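Local coordinates for homoserine dehydrogenase (Staphylococcus aureus M1064, PDB 4PG7), which catalyses the NAD(P)-dependent interconversion of aspartate semialdehyde and homoserine in the aspartate pathway and carries a C-terminal ACT domain, at residues N183-K188 with E198-A203; D221-V226 with A281-T286; I256-Q261 with A408-Q413; G263-L268 with A296-Y301; N376-V381 with A416-G421. One frame throughout, in Å; residues are numbered along the deposited sequence.

Contact 1 (N183-K188 with E198-A203); sequences NFILSK and EALDEA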
# COMPACT_ATOMS: atom_id res chain seq x y z
N ASN A 183 -18.98 0.86 -0.11
CA ASN A 183 -18.40 -0.20 -0.90
C ASN A 183 -19.03 -1.53 -0.57
O ASN A 183 -19.29 -2.34 -1.48
CB ASN A 183 -16.90 -0.28 -0.69
CG ASN A 183 -16.22 -0.97 -1.84
OD1 ASN A 183 -16.47 -0.63 -3.01
ND2 ASN A 183 -15.36 -1.94 -1.55
N PHE A 184 -19.29 -1.78 0.70
CA PHE A 184 -19.98 -3.01 1.12
C PHE A 184 -21.33 -3.14 0.42
O PHE A 184 -21.68 -4.20 -0.11
CB PHE A 184 -20.18 -3.05 2.64
CG PHE A 184 -20.87 -4.31 3.13
CD1 PHE A 184 -20.14 -5.42 3.51
CD2 PHE A 184 -22.25 -4.39 3.16
CE1 PHE A 184 -20.78 -6.61 3.93
CE2 PHE A 184 -22.90 -5.55 3.58
CZ PHE A 184 -22.15 -6.67 3.95
N ILE A 185 -22.08 -2.04 0.39
CA ILE A 185 -23.40 -2.05 -0.22
C ILE A 185 -23.31 -2.35 -1.70
O ILE A 185 -24.07 -3.19 -2.23
CB ILE A 185 -24.12 -0.71 0.05
CG1 ILE A 185 -24.51 -0.63 1.52
CG2 ILE A 185 -25.36 -0.56 -0.83
CD1 ILE A 185 -24.86 0.75 2.03
N LEU A 186 -22.38 -1.68 -2.40
CA LEU A 186 -22.23 -1.94 -3.84
C LEU A 186 -21.80 -3.39 -4.14
O LEU A 186 -22.26 -3.98 -5.10
CB LEU A 186 -21.28 -0.94 -4.47
CG LEU A 186 -21.77 0.52 -4.54
CD1 LEU A 186 -20.68 1.43 -5.06
CD2 LEU A 186 -22.99 0.63 -5.41
N SER A 187 -20.92 -3.94 -3.31
CA SER A 187 -20.51 -5.35 -3.44
C SER A 187 -21.70 -6.29 -3.25
O SER A 187 -21.86 -7.25 -3.99
CB SER A 187 -19.41 -5.69 -2.43
OG SER A 187 -18.22 -4.98 -2.75
N LYS A 188 -22.52 -6.01 -2.26
CA LYS A 188 -23.71 -6.82 -2.00
C LYS A 188 -24.69 -6.79 -3.17
O LYS A 188 -25.16 -7.83 -3.62
CB LYS A 188 -24.39 -6.31 -0.73
CG LYS A 188 -25.59 -7.13 -0.29
CD LYS A 188 -25.21 -8.47 0.31
CE LYS A 188 -24.55 -8.34 1.67
NZ LYS A 188 -24.46 -9.66 2.34
N GLU A 198 -32.42 -3.08 -0.31
CA GLU A 198 -32.18 -4.37 0.32
C GLU A 198 -30.75 -4.47 0.82
O GLU A 198 -30.51 -4.96 1.92
CB GLU A 198 -32.44 -5.51 -0.67
CG GLU A 198 -33.91 -5.73 -1.00
CD GLU A 198 -34.13 -6.64 -2.21
OE1 GLU A 198 -33.17 -6.95 -2.96
OE2 GLU A 198 -35.30 -7.02 -2.46
N ALA A 199 -29.80 -3.97 0.03
CA ALA A 199 -28.38 -4.05 0.40
C ALA A 199 -28.07 -3.16 1.59
O ALA A 199 -27.31 -3.54 2.47
CB ALA A 199 -27.49 -3.69 -0.79
N LEU A 200 -28.68 -1.97 1.63
CA LEU A 200 -28.50 -1.09 2.78
C LEU A 200 -29.09 -1.70 4.05
O LEU A 200 -28.48 -1.64 5.11
CB LEU A 200 -29.16 0.27 2.53
CG LEU A 200 -29.24 1.24 3.71
CD1 LEU A 200 -27.85 1.58 4.24
CD2 LEU A 200 -29.98 2.50 3.29
N ASP A 201 -30.28 -2.26 3.95
CA ASP A 201 -30.86 -2.91 5.14
C ASP A 201 -29.95 -4.04 5.63
O ASP A 201 -29.78 -4.24 6.85
CB ASP A 201 -32.26 -3.45 4.84
CG ASP A 201 -33.31 -2.33 4.74
OD1 ASP A 201 -33.05 -1.16 5.13
OD2 ASP A 201 -34.42 -2.63 4.29
N GLU A 202 -29.40 -4.81 4.70
CA GLU A 202 -28.51 -5.89 5.07
C GLU A 202 -27.27 -5.32 5.76
O GLU A 202 -26.84 -5.84 6.80
CB GLU A 202 -28.14 -6.76 3.86
CG GLU A 202 -27.41 -8.05 4.21
CD GLU A 202 -28.18 -8.87 5.24
OE1 GLU A 202 -27.62 -9.08 6.34
OE2 GLU A 202 -29.35 -9.24 5.01
N ALA A 203 -26.71 -4.24 5.23
CA ALA A 203 -25.55 -3.60 5.87
C ALA A 203 -25.87 -3.12 7.29
O ALA A 203 -25.00 -3.20 8.18
CB ALA A 203 -25.04 -2.45 5.04

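Contact 2 (D221-V226 with A281-T286); sequences DAARKV and ASVEPT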
# COMPACT_ATOMS: atom_id res chain seq x y z
N ASP A 221 -18.56 11.27 4.07
CA ASP A 221 -17.34 10.70 4.68
C ASP A 221 -16.22 10.59 3.66
O ASP A 221 -15.08 10.97 3.94
CB ASP A 221 -17.61 9.31 5.27
CG ASP A 221 -16.36 8.66 5.82
OD1 ASP A 221 -15.73 9.31 6.67
OD2 ASP A 221 -16.02 7.50 5.41
N ALA A 222 -16.55 10.06 2.48
CA ALA A 222 -15.58 9.92 1.42
C ALA A 222 -15.06 11.29 0.95
O ALA A 222 -13.87 11.43 0.69
CB ALA A 222 -16.19 9.17 0.25
N ALA A 223 -15.93 12.29 0.88
CA ALA A 223 -15.51 13.64 0.48
C ALA A 223 -14.54 14.26 1.49
O ALA A 223 -13.55 14.89 1.11
CB ALA A 223 -16.71 14.55 0.26
N ARG A 224 -14.79 14.05 2.78
CA ARG A 224 -13.83 14.49 3.80
C ARG A 224 -12.47 13.84 3.59
O ARG A 224 -11.44 14.50 3.67
CB ARG A 224 -14.37 14.23 5.21
CG ARG A 224 -15.57 15.09 5.55
CD ARG A 224 -15.95 15.02 7.03
NE ARG A 224 -16.16 13.63 7.43
CZ ARG A 224 -17.35 13.05 7.61
NH1 ARG A 224 -18.48 13.72 7.44
NH2 ARG A 224 -17.39 11.77 7.97
N LYS A 225 -12.44 12.55 3.30
CA LYS A 225 -11.18 11.86 3.07
C LYS A 225 -10.48 12.31 1.80
O LYS A 225 -9.25 12.29 1.73
CB LYS A 225 -11.37 10.34 3.08
CG LYS A 225 -11.63 9.82 4.49
CD LYS A 225 -12.12 8.39 4.49
CE LYS A 225 -12.46 7.90 5.90
NZ LYS A 225 -13.42 6.77 5.81
N VAL A 226 -11.25 12.72 0.80
CA VAL A 226 -10.68 13.33 -0.40
C VAL A 226 -10.02 14.67 -0.10
O VAL A 226 -8.95 14.97 -0.64
CB VAL A 226 -11.75 13.52 -1.49
CG1 VAL A 226 -11.25 14.43 -2.59
CG2 VAL A 226 -12.13 12.16 -2.05
N ALA A 281 -11.49 17.90 -7.34
CA ALA A 281 -11.79 16.84 -6.38
C ALA A 281 -13.25 16.43 -6.48
O ALA A 281 -14.11 17.27 -6.63
CB ALA A 281 -11.47 17.30 -4.98
N SER A 282 -13.51 15.12 -6.37
CA SER A 282 -14.86 14.60 -6.48
C SER A 282 -15.05 13.27 -5.76
O SER A 282 -14.10 12.53 -5.51
CB SER A 282 -15.25 14.40 -7.95
OG SER A 282 -14.29 13.60 -8.62
N VAL A 283 -16.31 12.98 -5.47
CA VAL A 283 -16.73 11.70 -4.97
C VAL A 283 -17.98 11.36 -5.75
O VAL A 283 -18.94 12.13 -5.71
CB VAL A 283 -17.10 11.78 -3.48
CG1 VAL A 283 -17.71 10.48 -3.01
CG2 VAL A 283 -15.88 12.09 -2.65
N GLU A 284 -18.00 10.23 -6.44
CA GLU A 284 -19.23 9.80 -7.11
C GLU A 284 -19.16 8.37 -7.61
O GLU A 284 -18.08 7.80 -7.78
CB GLU A 284 -19.58 10.75 -8.26
CG GLU A 284 -18.56 10.76 -9.36
CD GLU A 284 -18.83 11.87 -10.37
OE1 GLU A 284 -19.97 11.99 -10.88
OE2 GLU A 284 -17.87 12.59 -10.66
N PRO A 285 -20.34 7.79 -7.88
CA PRO A 285 -20.39 6.47 -8.53
C PRO A 285 -19.70 6.50 -9.88
O PRO A 285 -19.91 7.42 -10.67
CB PRO A 285 -21.90 6.23 -8.70
CG PRO A 285 -22.55 7.09 -7.69
CD PRO A 285 -21.68 8.30 -7.54
N THR A 286 -18.81 5.54 -10.09
CA THR A 286 -17.85 5.52 -11.17
C THR A 286 -17.73 4.11 -11.70
O THR A 286 -17.65 3.15 -10.92
CB THR A 286 -16.49 6.00 -10.64
OG1 THR A 286 -16.63 7.33 -10.13
CG2 THR A 286 -15.43 5.99 -11.69

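Contact 3 (I256-Q261 with A408-Q413); sequences INVADQ and ANYDNQ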
# COMPACT_ATOMS: atom_id res chain seq x y z
N ILE A 256 -25.56 -1.60 -12.36
CA ILE A 256 -24.56 -2.59 -12.09
C ILE A 256 -24.47 -3.66 -13.16
O ILE A 256 -23.38 -4.02 -13.61
CB ILE A 256 -24.78 -3.21 -10.70
CG1 ILE A 256 -24.33 -2.20 -9.65
CG2 ILE A 256 -24.01 -4.51 -10.56
CD1 ILE A 256 -24.75 -2.54 -8.26
N ASN A 257 -25.62 -4.19 -13.58
CA ASN A 257 -25.63 -5.27 -14.59
C ASN A 257 -25.29 -4.80 -16.01
O ASN A 257 -24.62 -5.52 -16.77
CB ASN A 257 -26.96 -6.02 -14.53
CG ASN A 257 -27.12 -6.82 -13.24
OD1 ASN A 257 -26.13 -7.13 -12.59
ND2 ASN A 257 -28.34 -7.14 -12.87
N VAL A 258 -25.71 -3.59 -16.35
CA VAL A 258 -25.33 -3.02 -17.62
C VAL A 258 -23.81 -2.71 -17.62
O VAL A 258 -23.08 -3.04 -18.56
CB VAL A 258 -26.14 -1.74 -17.91
CG1 VAL A 258 -25.63 -1.04 -19.15
CG2 VAL A 258 -27.61 -2.08 -18.10
N ALA A 259 -23.31 -2.13 -16.54
CA ALA A 259 -21.87 -1.91 -16.39
C ALA A 259 -21.13 -3.23 -16.55
O ALA A 259 -20.10 -3.32 -17.24
CB ALA A 259 -21.55 -1.30 -15.04
N ASP A 260 -21.66 -4.25 -15.89
CA ASP A 260 -21.06 -5.56 -15.91
C ASP A 260 -20.90 -6.09 -17.33
O ASP A 260 -19.81 -6.58 -17.71
CB ASP A 260 -21.89 -6.55 -15.12
CG ASP A 260 -21.31 -7.95 -15.19
OD1 ASP A 260 -20.17 -8.15 -14.74
OD2 ASP A 260 -21.94 -8.80 -15.80
N GLN A 261 -21.98 -6.04 -18.10
CA GLN A 261 -21.96 -6.53 -19.49
C GLN A 261 -20.96 -5.73 -20.36
O GLN A 261 -20.38 -6.28 -21.25
CB GLN A 261 -23.35 -6.55 -20.13
CG GLN A 261 -23.72 -5.37 -21.04
CD GLN A 261 -25.06 -5.54 -21.77
OE1 GLN A 261 -25.08 -5.84 -22.96
NE2 GLN A 261 -26.19 -5.31 -21.07
N ALA A 408 -25.38 -0.15 -25.05
CA ALA A 408 -26.02 -1.33 -24.50
C ALA A 408 -27.48 -1.02 -24.18
O ALA A 408 -27.82 0.14 -23.89
CB ALA A 408 -25.33 -1.75 -23.22
N ASN A 409 -28.30 -2.07 -24.21
CA ASN A 409 -29.65 -2.02 -23.71
C ASN A 409 -29.60 -1.81 -22.21
O ASN A 409 -28.83 -2.43 -21.53
CB ASN A 409 -30.40 -3.31 -24.01
CG ASN A 409 -30.70 -3.48 -25.48
OD1 ASN A 409 -30.26 -4.44 -26.11
ND2 ASN A 409 -31.43 -2.55 -26.04
N TYR A 410 -30.44 -0.93 -21.70
CA TYR A 410 -30.46 -0.65 -20.28
C TYR A 410 -31.77 -1.14 -19.70
O TYR A 410 -31.78 -1.84 -18.71
CB TYR A 410 -30.28 0.84 -20.08
CG TYR A 410 -30.21 1.32 -18.66
CD1 TYR A 410 -28.99 1.46 -18.01
CD2 TYR A 410 -31.36 1.72 -17.97
CE1 TYR A 410 -28.90 1.94 -16.72
CE2 TYR A 410 -31.29 2.20 -16.68
CZ TYR A 410 -30.04 2.30 -16.06
OH TYR A 410 -29.93 2.80 -14.78
N ASP A 411 -32.87 -0.70 -20.31
CA ASP A 411 -34.22 -1.08 -19.91
C ASP A 411 -35.12 -0.76 -21.11
O ASP A 411 -34.62 -0.38 -22.18
CB ASP A 411 -34.63 -0.29 -18.66
CG ASP A 411 -35.80 -0.91 -17.93
OD1 ASP A 411 -36.44 -1.84 -18.47
OD2 ASP A 411 -36.11 -0.46 -16.81
N ASN A 412 -36.43 -0.89 -20.95
CA ASN A 412 -37.39 -0.55 -22.02
C ASN A 412 -37.26 0.89 -22.52
O ASN A 412 -37.41 1.83 -21.76
CB ASN A 412 -38.82 -0.78 -21.52
CG ASN A 412 -39.09 -2.24 -21.18
OD1 ASN A 412 -38.77 -3.14 -21.96
ND2 ASN A 412 -39.70 -2.47 -20.02
N GLN A 413 -36.98 1.05 -23.81
CA GLN A 413 -36.67 2.36 -24.40
C GLN A 413 -35.55 3.14 -23.65
O GLN A 413 -35.53 4.37 -23.65
CB GLN A 413 -37.94 3.22 -24.50
CG GLN A 413 -38.97 2.68 -25.49
CD GLN A 413 -40.17 3.59 -25.67
OE1 GLN A 413 -40.78 3.60 -26.74
NE2 GLN A 413 -40.52 4.36 -24.64
O HOH W 1 -27.10 -4.68 -24.96

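Contact 4 (G263-L268 with A296-Y301); sequences GYKIKL and AVEDEY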
# COMPACT_ATOMS: atom_id res chain seq x y z
N GLY A 263 -18.12 -4.56 -19.23
CA GLY A 263 -16.78 -4.85 -18.71
C GLY A 263 -16.35 -4.05 -17.49
O GLY A 263 -15.15 -3.92 -17.25
N TYR A 264 -17.30 -3.51 -16.73
CA TYR A 264 -17.02 -2.60 -15.62
C TYR A 264 -17.75 -2.99 -14.34
O TYR A 264 -18.84 -3.56 -14.40
CB TYR A 264 -17.45 -1.17 -15.97
CG TYR A 264 -16.77 -0.59 -17.17
CD1 TYR A 264 -15.57 0.13 -17.05
CD2 TYR A 264 -17.29 -0.80 -18.45
CE1 TYR A 264 -14.92 0.63 -18.18
CE2 TYR A 264 -16.67 -0.29 -19.59
CZ TYR A 264 -15.48 0.42 -19.45
OH TYR A 264 -14.87 0.93 -20.57
N LYS A 265 -17.15 -2.64 -13.21
CA LYS A 265 -17.81 -2.63 -11.92
C LYS A 265 -18.19 -1.20 -11.59
O LYS A 265 -17.66 -0.27 -12.19
CB LYS A 265 -16.86 -3.15 -10.85
CG LYS A 265 -16.57 -4.63 -10.99
CD LYS A 265 -15.97 -5.15 -9.72
CE LYS A 265 -15.94 -6.66 -9.68
NZ LYS A 265 -14.92 -7.08 -8.69
N ILE A 266 -19.07 -1.02 -10.62
CA ILE A 266 -19.38 0.32 -10.12
C ILE A 266 -18.83 0.46 -8.71
O ILE A 266 -19.08 -0.40 -7.87
CB ILE A 266 -20.89 0.59 -10.18
CG1 ILE A 266 -21.37 0.52 -11.64
CG2 ILE A 266 -21.22 1.97 -9.62
CD1 ILE A 266 -22.79 0.94 -11.88
N LYS A 267 -18.08 1.51 -8.44
CA LYS A 267 -17.55 1.82 -7.11
C LYS A 267 -17.86 3.27 -6.82
O LYS A 267 -17.98 4.08 -7.75
CB LYS A 267 -16.02 1.61 -7.04
CG LYS A 267 -15.53 0.24 -7.52
CD LYS A 267 -15.83 -0.85 -6.50
CE LYS A 267 -15.32 -2.19 -6.98
NZ LYS A 267 -15.58 -3.24 -5.97
N LEU A 268 -17.95 3.61 -5.54
CA LEU A 268 -17.95 5.00 -5.13
C LEU A 268 -16.49 5.41 -5.03
O LEU A 268 -15.76 4.92 -4.15
CB LEU A 268 -18.65 5.21 -3.81
CG LEU A 268 -18.77 6.69 -3.37
CD1 LEU A 268 -19.77 7.43 -4.24
CD2 LEU A 268 -19.16 6.81 -1.91
N ALA A 296 -11.23 -4.79 -7.95
CA ALA A 296 -11.26 -6.01 -7.14
C ALA A 296 -11.45 -5.74 -5.64
O ALA A 296 -11.62 -6.67 -4.87
CB ALA A 296 -9.97 -6.79 -7.33
N VAL A 297 -11.49 -4.47 -5.25
CA VAL A 297 -11.61 -4.08 -3.85
C VAL A 297 -13.08 -4.15 -3.41
O VAL A 297 -13.91 -3.33 -3.82
CB VAL A 297 -11.05 -2.67 -3.66
CG1 VAL A 297 -11.19 -2.21 -2.22
CG2 VAL A 297 -9.58 -2.64 -4.07
N GLU A 298 -13.39 -5.15 -2.59
CA GLU A 298 -14.77 -5.54 -2.28
C GLU A 298 -15.10 -5.36 -0.82
O GLU A 298 -14.21 -5.20 0.04
CB GLU A 298 -15.01 -7.03 -2.65
CG GLU A 298 -14.90 -7.35 -4.14
CD GLU A 298 -15.80 -6.49 -5.04
OE1 GLU A 298 -16.96 -6.17 -4.69
OE2 GLU A 298 -15.34 -6.11 -6.12
N ASP A 299 -16.40 -5.37 -0.55
CA ASP A 299 -16.93 -5.32 0.80
C ASP A 299 -16.48 -4.07 1.53
O ASP A 299 -16.42 -3.01 0.92
CB ASP A 299 -16.59 -6.63 1.53
CG ASP A 299 -17.07 -7.84 0.75
OD1 ASP A 299 -18.14 -7.75 0.10
OD2 ASP A 299 -16.38 -8.87 0.76
N GLU A 300 -16.11 -4.19 2.79
CA GLU A 300 -15.73 -3.03 3.59
C GLU A 300 -14.28 -2.59 3.40
O GLU A 300 -13.82 -1.67 4.06
CB GLU A 300 -16.03 -3.26 5.07
CG GLU A 300 -15.09 -4.20 5.83
CD GLU A 300 -15.44 -5.67 5.73
OE1 GLU A 300 -16.12 -6.10 4.75
OE2 GLU A 300 -15.01 -6.42 6.62
N TYR A 301 -13.54 -3.24 2.51
CA TYR A 301 -12.14 -2.84 2.28
C TYR A 301 -12.08 -1.51 1.55
O TYR A 301 -12.99 -1.15 0.83
CB TYR A 301 -11.37 -3.93 1.53
CG TYR A 301 -10.90 -5.02 2.45
CD1 TYR A 301 -9.62 -4.99 2.96
CD2 TYR A 301 -11.73 -6.07 2.82
CE1 TYR A 301 -9.17 -5.98 3.81
CE2 TYR A 301 -11.27 -7.08 3.68
CZ TYR A 301 -9.99 -7.01 4.18
OH TYR A 301 -9.48 -7.97 5.02

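Contact 5 (N376-V381 with A416-G421); sequences NFFVVV and AAVIVG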
# COMPACT_ATOMS: atom_id res chain seq x y z
N ASN A 376 -13.82 9.91 -19.64
CA ASN A 376 -14.69 8.87 -20.15
C ASN A 376 -15.98 8.88 -19.36
O ASN A 376 -16.00 9.18 -18.15
CB ASN A 376 -14.01 7.52 -20.02
CG ASN A 376 -12.54 7.59 -20.36
OD1 ASN A 376 -12.17 8.05 -21.43
ND2 ASN A 376 -11.70 7.16 -19.44
N PHE A 377 -17.07 8.52 -20.03
CA PHE A 377 -18.40 8.69 -19.43
C PHE A 377 -19.32 7.53 -19.73
O PHE A 377 -19.27 6.96 -20.82
CB PHE A 377 -19.01 9.97 -19.94
CG PHE A 377 -18.21 11.20 -19.61
CD1 PHE A 377 -18.44 11.89 -18.43
CD2 PHE A 377 -17.22 11.67 -20.49
CE1 PHE A 377 -17.69 13.03 -18.12
CE2 PHE A 377 -16.48 12.81 -20.20
CZ PHE A 377 -16.72 13.48 -19.01
N PHE A 378 -20.20 7.26 -18.78
CA PHE A 378 -21.27 6.28 -18.91
C PHE A 378 -22.56 7.08 -18.87
O PHE A 378 -22.85 7.73 -17.89
CB PHE A 378 -21.23 5.32 -17.73
CG PHE A 378 -22.41 4.39 -17.61
CD1 PHE A 378 -22.54 3.30 -18.44
CD2 PHE A 378 -23.31 4.52 -16.57
CE1 PHE A 378 -23.59 2.39 -18.28
CE2 PHE A 378 -24.36 3.62 -16.41
CZ PHE A 378 -24.49 2.54 -17.26
N VAL A 379 -23.32 7.05 -19.96
CA VAL A 379 -24.47 7.91 -20.13
C VAL A 379 -25.71 7.03 -20.30
O VAL A 379 -25.73 6.17 -21.17
CB VAL A 379 -24.34 8.78 -21.39
CG1 VAL A 379 -25.55 9.70 -21.51
CG2 VAL A 379 -23.06 9.61 -21.35
N VAL A 380 -26.74 7.26 -19.48
CA VAL A 380 -28.01 6.54 -19.57
C VAL A 380 -29.10 7.47 -20.09
O VAL A 380 -29.29 8.56 -19.53
CB VAL A 380 -28.45 6.04 -18.19
CG1 VAL A 380 -29.74 5.25 -18.30
CG2 VAL A 380 -27.36 5.18 -17.58
N VAL A 381 -29.75 7.06 -21.16
CA VAL A 381 -30.81 7.83 -21.79
C VAL A 381 -32.11 7.02 -21.74
O VAL A 381 -32.10 5.81 -22.01
CB VAL A 381 -30.50 8.22 -23.26
CG1 VAL A 381 -29.25 9.09 -23.30
CG2 VAL A 381 -30.30 6.99 -24.12
N ALA A 416 -27.68 2.71 -22.71
CA ALA A 416 -26.52 3.29 -22.06
C ALA A 416 -25.40 3.32 -23.08
O ALA A 416 -25.34 2.45 -23.95
CB ALA A 416 -26.12 2.45 -20.86
N ALA A 417 -24.52 4.30 -22.95
CA ALA A 417 -23.35 4.41 -23.81
C ALA A 417 -22.14 4.62 -22.92
O ALA A 417 -22.20 5.39 -21.99
CB ALA A 417 -23.48 5.58 -24.76
N VAL A 418 -21.04 3.94 -23.23
CA VAL A 418 -19.76 4.29 -22.66
C VAL A 418 -18.94 4.92 -23.76
O VAL A 418 -18.73 4.33 -24.82
CB VAL A 418 -19.03 3.05 -22.04
CG1 VAL A 418 -17.57 3.38 -21.70
CG2 VAL A 418 -19.80 2.56 -20.82
N ILE A 419 -18.46 6.12 -23.48
CA ILE A 419 -17.71 6.89 -24.43
C ILE A 419 -16.35 7.16 -23.82
O ILE A 419 -16.25 7.69 -22.71
CB ILE A 419 -18.42 8.21 -24.75
CG1 ILE A 419 -19.87 7.95 -25.14
CG2 ILE A 419 -17.70 8.92 -25.88
CD1 ILE A 419 -20.78 9.10 -24.79
N VAL A 420 -15.30 6.78 -24.53
CA VAL A 420 -13.95 6.94 -24.04
C VAL A 420 -13.27 8.05 -24.82
O VAL A 420 -13.34 8.07 -26.04
CB VAL A 420 -13.15 5.62 -24.19
CG1 VAL A 420 -11.67 5.83 -23.88
CG2 VAL A 420 -13.74 4.55 -23.30
N GLY A 421 -12.65 8.99 -24.11
CA GLY A 421 -11.78 9.99 -24.75
C GLY A 421 -12.44 11.30 -25.16
O GLY A 421 -12.16 11.82 -26.22

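Contact 1 (N183-K188 with E198-A203)
Around Ile-185 and Ala-199, whose CA atoms lie 5.4 Å apart, the helical segments 183-188 and 198-203 approach to 8.8 Å between axes, with 126° between their N-to-C directions. Two alanines one turn apart, Ala-199 and Ala-203, give the second helix a low surface. Ile-185 divides itself over it: CG2 meets Ala-199 CB at 3.8 Å, CG1 sits over Ala-203 CB at 4.0 Å, and CD1 runs on to Leu-200 CD1 at 3.8 Å, where the two side chains lie side by side. Consecutive helices 180-192 and 196-205 thus form a helix-loop-helix pair that crosses well short of antiparallel. The trans chi1 of Phe-184 (-179°) swings its ring toward Ala-203, with CD2 3.9 Å from Ala-203 CB, and the ring also stacks with Phe-208. At the more exposed edge Lys-188, folded at chi2 and chi3, lays CE against Glu-202 CG at 3.8 Å. Their charged ends turn to other partners: Lys-188 NZ pairs with Glu-192, and Glu-202 OE2 with Arg-205.

Contact 2 (D221-V226 with A281-T286)
Val-283 drives its CG2 methyl into the backbone of helix segment 221-226, reaching Ala-223 CA at 3.5 Å. This is helix-on-sheet packing: helix 220-234 lies against strand 278-289 of the large mixed sheet, with 8.1 Å between the short axes and their directions 150° apart. The tight part centres on Val-283. A chi1 of 173° aims its CG1 at Ala-222 CB, 3.8 Å away, while CG2 is covered by Ala-223 and by Val-226 CG2. Small alanine side chains let strand and helix come close here, with 5.9 Å between the CA atoms of Ala-223 and Val-283. Leu-268 of the adjoining strand adds apolar cover to Val-283, and Leu-240 to Ala-223.

The other side of the helix is polar and partly open to solvent. There Asp-221 holds two basic side chains of its own helix: Lys-225 NZ makes a salt bridge to Asp-221 OD2 at 2.7 Å on the syn side, and Arg-224 NH2 also pairs ionically with OD1, though its hydrogen bond is weak. Asn-179 also reaches OD2, and Asp-215 gives Arg-224 a second carboxylate. Strand residue Ser-282 likewise turns its side chain away from the helix. Farther along the apolar seam, Val-226 lies alongside Val-283, pointing the other way, and Val-226 CG1 comes to rest 3.7 Å from Ala-281 CB.

Contact 3 (I256-Q261 with A408-Q413)
One water joins Gln-261 to Asn-409, held by three polar atoms: it accepts from Asn-409 N at 3.0 Å, donates to Gln-261 OE1 at 3.1 Å, and makes a weak bond to Asn-409 OD1. No direct hydrogen bond links the two segments, so this bridge is their polar connection, near the surface. The Gln-261 chain is extended beyond CG, which carries its amide across to the strand; its CD also packs on Ala-408 CB at 4.1 Å.

Farther in, Val-258 does most of the apolar work. Its chi1 of 173° parts the two methyls: CG1 faces Ala-408 CB, and CG2 meets Tyr-410 CD1 at 3.8 Å and the carbonyl of Asn-409. The valine and tyrosine side chains cross at about a right angle. Tyr-410 OH is hydrogen-bonded to OD1 of Asp-255, near the start of the same helix. The Tyr-410 side chain lies about 6 Å from the bound lysine and packs on Thr-252, a residue of the lysine pocket. A classic beta bulge at Tyr-410 and Asp-411 precedes the turn into strand 414-422.

The helix segment runs almost antiparallel to strand 408-411, at 171°. Val-258 of helix 253-262 also rests on Ala-416 of strand 414-422 and Phe-378 of strand 375-382, so this helix packs across three strands of the C-terminal domain's sheet.

Contact 4 (G263-L268 with A296-Y301)
The carboxylate of Glu-298 is approached on its two faces by lysines of strand 264-268: Lys-265 NZ and Lys-267 NZ reach OE2 from opposite sides of the plane. The Lys-265 NZ to Glu-298 OE2 salt bridge measures 2.8 Å and enters 40° out of that plane. The Lys-267 NZ to Glu-298 OE2 bridge, 2.9 Å long, rises more steeply, at 54°. The other oxygen, OE1, accepts a hydrogen bond from Ser-187 of helix 180-192, so both ends of the group are held and its rotation should be restricted.

Lys-265 and Lys-267 stand two apart on the strand, and their side chains therefore leave the same face of the sheet. They arrive differently: Lys-265 is extended and meets the glutamate from the opposite direction, while Lys-267 bends at chi2 (-74°) and crosses it at about a right angle. This network ties an inner strand of the mixed sheet to the loop before strand 302-308, where residues 298 to 301 make a type II' beta turn. Two adjacent positive charges probably stabilise the ionised form of Glu-298.

Lys-267 NZ also donates to the carbonyl of Val-297, at 2.7 Å from O and above the carbonyl plane. That same oxygen receives Asn-183 ND2. Ala-295 O accepts from Lys-265 NZ and, weakly, from Lys-267 NZ. Farther along the loop, Tyr-301 OH is hydrogen-bonded to N of Asp-313 of the second subunit.

Contact 5 (N376-V381 with A416-G421)
Four backbone hydrogen bonds pair the antiparallel strands 376-381 and 416-420, two joining Phe-377 with Ile-419 and two joining Val-379 with Ala-417. In each the N to O distance is 2.9 Å, and the straightest, Ile-419 N to Phe-377 O, has an angle of 167° at the hydrogen. A side-chain bond extends the ladder where the second strand turns its corner: Gly-421 N donates to Asn-376 OD1 at 2.9 Å, in the carbonyl plane. CA-H...O contacts fill the intervals, among them Ala-416 CA to Val-379 O at 3.1 Å.

Apolar contacts divide between two faces. On one, Phe-378 receives Val-418 CG2 at its ring edge, 3.7 Å from CD1, and packs CE1 on Ala-416 CB at 3.6 Å; helix 253-262 covers this face. On the other, Val-379 CG2 touches Ile-419 CD1 more loosely. Strand 375-382 lies between 414-422 and 436-444, which carries lysine-pocket residues Asp-438 and Lys-439; the beta-alpha-beta-beta-alpha-beta order from 375 to 444 fits the ACT fold.

Overall arrangement
Contacts 1, 2 and 4 lie in the central part of the chain, contact 5 in the C-terminal part, and contact 3 spans both. Contact 1 comes first; contact 2 then alternates with contacts 3 and 4, contact 3 with contact 5, and contact 4 falls wholly between the segments of contact 3. Ser-187 couples contacts 1 and 4, centres about 12 Å apart, as are those of 3 and 5, which share the probable ACT sheet. Strand 278-289 of contact 2 neighbours 264-275 of contact 4 and pairs with 436-444, joining both parts in one mixed sheet. The lysine pocket likewise draws on both: Arg-246, Gly-250 and Thr-252 with Asp-438 and Lys-439.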